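Local structure of ATP12 ATPase (Paracoccus denitrificans, 2P4X) at residues Asp100-Arg105 / Glu118-Leu123. The protein probably acts as a chaperone in assembly of the F1 part of ATP synthase, like mitochondrial Atp12. Numbering follows the deposited sequence.
Sequences DLLSYR and EGWDPL
Arg105 bends at chi2 (-53°), which turns its guanidinium to Asp121, and Trp120 sets CG anti to its carbonyl carbon (chi1 -57°), which brings one face of the indole against CD2 of Leu102. The contact joins two elements of a beta-alpha-beta unit, in which strand 104-105, helix 110-130 and strand 138-139 follow one another and the strands pair in parallel; it illustrates how an arginine can tie a strand to the next helix by sharing its guanidinium between a carbonyl and a carboxylate. End-on, NH1 and NH2 of Arg105 converge on OD1 of Asp121 at 2.9 and 3.0 Å, a salt bridge; side-on, NE and NH2 hold the carbonyl oxygen of Leu102. Both oxygens lie near the guanidinium plane, which fixes its rotation, and CB of Trp120 lies over the rim of one face. A leucine in place of Arg105 would probably strip the Leu102 oxygen of two donors and deprive Asp121 of its ionic mate. NE of Arg105 also meets the indole edge, 3.5 Å from CE3 of Trp120, whose NE1 bonds to the Leu198 carbonyl. Leu102 spreads its branches, CD1 against CB of Leu123 and CD2 3.3 Å from the centroid of Trp120's five-membered ring, just 7° off its normal.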
ATOM      1  N   ASP A 100     -14.398  -0.206   7.233  1.00 36.39           N
ATOM      2  CA  ASP A 100     -13.506  -1.300   6.888  1.00 32.90           C
ATOM      3  C   ASP A 100     -14.207  -2.508   6.304  1.00 34.28           C
ATOM      4  O   ASP A 100     -15.200  -3.002   6.854  1.00 35.59           O
ATOM      5  CB  ASP A 100     -12.699  -1.717   8.119  1.00 36.22           C
ATOM      6  CG  ASP A 100     -11.420  -2.454   7.755  1.00 38.71           C
ATOM      7  OD1 ASP A 100     -11.496  -3.601   7.254  1.00 33.85           O
ATOM      8  OD2 ASP A 100     -10.335  -1.878   7.971  1.00 39.72           O
ATOM      9  N   LEU A 101     -13.667  -2.975   5.183  1.00 33.02           N
ATOM     10  CA  LEU A 101     -14.190  -4.130   4.475  1.00 32.20           C
ATOM     11  C   LEU A 101     -14.463  -5.329   5.392  1.00 33.87           C
ATOM     12  O   LEU A 101     -15.489  -5.998   5.262  1.00 31.52           O
ATOM     13  CB  LEU A 101     -13.200  -4.541   3.375  1.00 26.88           C
ATOM     14  CG  LEU A 101     -13.605  -5.736   2.518  1.00 31.46           C
ATOM     15  CD1 LEU A 101     -14.558  -5.246   1.452  1.00 37.83           C
ATOM     16  CD2 LEU A 101     -12.380  -6.375   1.868  1.00 32.14           C
ATOM     17  N   LEU A 102     -13.566  -5.585   6.344  1.00 31.59           N
ATOM     18  CA  LEU A 102     -13.723  -6.736   7.223  1.00 27.30           C
ATOM     19  C   LEU A 102     -14.883  -6.610   8.202  1.00 29.40           C
ATOM     20  O   LEU A 102     -15.218  -7.579   8.885  1.00 33.59           O
ATOM     21  CB  LEU A 102     -12.424  -7.001   7.986  1.00 26.48           C
ATOM     22  CG  LEU A 102     -11.137  -7.071   7.161  1.00 36.98           C
ATOM     23  CD1 LEU A 102      -9.946  -7.452   8.042  1.00 32.11           C
ATOM     24  CD2 LEU A 102     -11.308  -8.074   6.066  1.00 35.39           C
ATOM     25  N   SER A 103     -15.485  -5.425   8.263  1.00 28.42           N
ATOM     26  CA  SER A 103     -16.611  -5.158   9.154  1.00 33.50           C
ATOM     27  C   SER A 103     -17.976  -5.425   8.520  1.00 34.90           C
ATOM     28  O   SER A 103     -18.993  -5.448   9.213  1.00 34.86           O
ATOM     29  CB  SER A 103     -16.591  -3.698   9.594  1.00 32.41           C
ATOM     30  OG  SER A 103     -15.777  -3.523  10.719  1.00 41.97           O
ATOM     31  N   TYR A 104     -18.009  -5.633   7.211  1.00 28.61           N
ATOM     32  CA  TYR A 104     -19.292  -5.850   6.539  1.00 33.29           C
ATOM     33  C   TYR A 104     -19.389  -7.236   5.952  1.00 32.87           C
ATOM     34  O   TYR A 104     -18.677  -7.565   5.015  1.00 31.94           O
ATOM     35  CB  TYR A 104     -19.477  -4.787   5.462  1.00 33.98           C
ATOM     36  CG  TYR A 104     -19.635  -3.420   6.071  1.00 41.80           C
ATOM     37  CD1 TYR A 104     -20.823  -3.063   6.718  1.00 47.76           C
ATOM     38  CD2 TYR A 104     -18.570  -2.520   6.106  1.00 46.57           C
ATOM     39  CE1 TYR A 104     -20.943  -1.849   7.394  1.00 54.17           C
ATOM     40  CE2 TYR A 104     -18.677  -1.303   6.780  1.00 51.77           C
ATOM     41  CZ  TYR A 104     -19.862  -0.975   7.426  1.00 54.11           C
ATOM     42  OH  TYR A 104     -19.963   0.207   8.128  1.00 60.83           O
ATOM     43  N   ARG A 105     -20.258  -8.060   6.528  1.00 25.86           N
ATOM     44  CA  ARG A 105     -20.409  -9.435   6.062  1.00 30.36           C
ATOM     45  C   ARG A 105     -21.658  -9.540   5.183  1.00 36.23           C
ATOM     46  O   ARG A 105     -22.610  -8.790   5.358  1.00 34.53           O
ATOM     47  CB  ARG A 105     -20.551 -10.402   7.255  1.00 36.98           C
ATOM     48  CG  ARG A 105     -19.439 -10.333   8.314  1.00 28.94           C
ATOM     49  CD  ARG A 105     -18.048 -10.472   7.698  1.00 36.02           C
ATOM     50  NE  ARG A 105     -16.969 -10.056   8.605  1.00 31.53           N
ATOM     51  CZ  ARG A 105     -16.486 -10.792   9.609  1.00 36.64           C
ATOM     52  NH1 ARG A 105     -16.977 -11.995   9.862  1.00 26.52           N
ATOM     53  NH2 ARG A 105     -15.480 -10.325  10.349  1.00 34.09           N
ATOM     54  N   GLU A 118     -14.384 -17.236   8.267  1.00 36.42           N
ATOM     55  CA  GLU A 118     -13.154 -18.001   8.419  1.00 35.24           C
ATOM     56  C   GLU A 118     -11.933 -17.175   8.003  1.00 42.96           C
ATOM     57  O   GLU A 118     -10.866 -17.256   8.623  1.00 33.74           O
ATOM     58  CB  GLU A 118     -13.240 -19.293   7.603  1.00 43.80           C
ATOM     59  CG  GLU A 118     -14.138 -20.350   8.260  1.00 57.14           C
ATOM     60  CD  GLU A 118     -14.646 -21.415   7.291  1.00 62.65           C
ATOM     61  OE1 GLU A 118     -15.321 -22.364   7.754  1.00 67.87           O
ATOM     62  OE2 GLU A 118     -14.382 -21.307   6.072  1.00 68.84           O
ATOM     63  N   GLY A 119     -12.093 -16.351   6.973  1.00 35.04           N
ATOM     64  CA  GLY A 119     -10.957 -15.563   6.532  1.00 32.86           C
ATOM     65  C   GLY A 119     -10.727 -14.272   7.291  1.00 33.43           C
ATOM     66  O   GLY A 119      -9.580 -13.920   7.568  1.00 32.36           O
ATOM     67  N   TRP A 120     -11.805 -13.581   7.658  1.00 27.06           N
ATOM     68  CA  TRP A 120     -11.696 -12.286   8.316  1.00 27.53           C
ATOM     69  C   TRP A 120     -11.723 -12.222   9.844  1.00 27.02           C
ATOM     70  O   TRP A 120     -11.138 -11.314  10.417  1.00 30.49           O
ATOM     71  CB  TRP A 120     -12.775 -11.347   7.756  1.00 27.53           C
ATOM     72  CG  TRP A 120     -12.707 -11.156   6.250  1.00 28.24           C
ATOM     73  CD1 TRP A 120     -11.622 -11.379   5.433  1.00 31.52           C
ATOM     74  CD2 TRP A 120     -13.724 -10.584   5.412  1.00 26.06           C
ATOM     75  NE1 TRP A 120     -11.905 -10.966   4.142  1.00 28.20           N
ATOM     76  CE2 TRP A 120     -13.184 -10.474   4.104  1.00 27.21           C
ATOM     77  CE3 TRP A 120     -15.032 -10.145   5.640  1.00 26.58           C
ATOM     78  CZ2 TRP A 120     -13.912  -9.943   3.032  1.00 28.93           C
ATOM     79  CZ3 TRP A 120     -15.760  -9.610   4.569  1.00 27.93           C
ATOM     80  CH2 TRP A 120     -15.194  -9.516   3.283  1.00 25.79           C
ATOM     81  N   ASP A 121     -12.395 -13.165  10.503  1.00 31.04           N
ATOM     82  CA  ASP A 121     -12.463 -13.134  11.963  1.00 32.91           C
ATOM     83  C   ASP A 121     -11.081 -13.168  12.618  1.00 26.56           C
ATOM     84  O   ASP A 121     -10.865 -12.493  13.618  1.00 31.35           O
ATOM     85  CB  ASP A 121     -13.327 -14.277  12.496  1.00 35.23           C
ATOM     86  CG  ASP A 121     -14.809 -14.058  12.235  1.00 41.32           C
ATOM     87  OD1 ASP A 121     -15.206 -12.910  11.930  1.00 41.30           O
ATOM     88  OD2 ASP A 121     -15.581 -15.039  12.351  1.00 43.04           O
ATOM     89  N   PRO A 122     -10.137 -13.957  12.077  1.00 30.18           N
ATOM     90  CA  PRO A 122      -8.793 -13.990  12.689  1.00 34.57           C
ATOM     91  C   PRO A 122      -8.096 -12.609  12.593  1.00 35.15           C
ATOM     92  O   PRO A 122      -7.286 -12.249  13.446  1.00 30.59           O
ATOM     93  CB  PRO A 122      -8.064 -15.052  11.867  1.00 35.98           C
ATOM     94  CG  PRO A 122      -9.168 -15.953  11.419  1.00 33.71           C
ATOM     95  CD  PRO A 122     -10.258 -14.998  11.043  1.00 27.15           C
ATOM     96  N   LEU A 123      -8.414 -11.836  11.554  1.00 29.62           N
ATOM     97  CA  LEU A 123      -7.810 -10.520  11.414  1.00 28.49           C
ATOM     98  C   LEU A 123      -8.509  -9.519  12.317  1.00 27.12           C
ATOM     99  O   LEU A 123      -7.880  -8.595  12.827  1.00 28.26           O
ATOM    100  CB  LEU A 123      -7.836 -10.043   9.953  1.00 31.31           C
ATOM    101  CG  LEU A 123      -6.666 -10.578   9.127  1.00 35.59           C
ATOM    102  CD1 LEU A 123      -6.932 -10.315   7.663  1.00 49.21           C
ATOM    103  CD2 LEU A 123      -5.356  -9.893   9.569  1.00 36.53           C
TER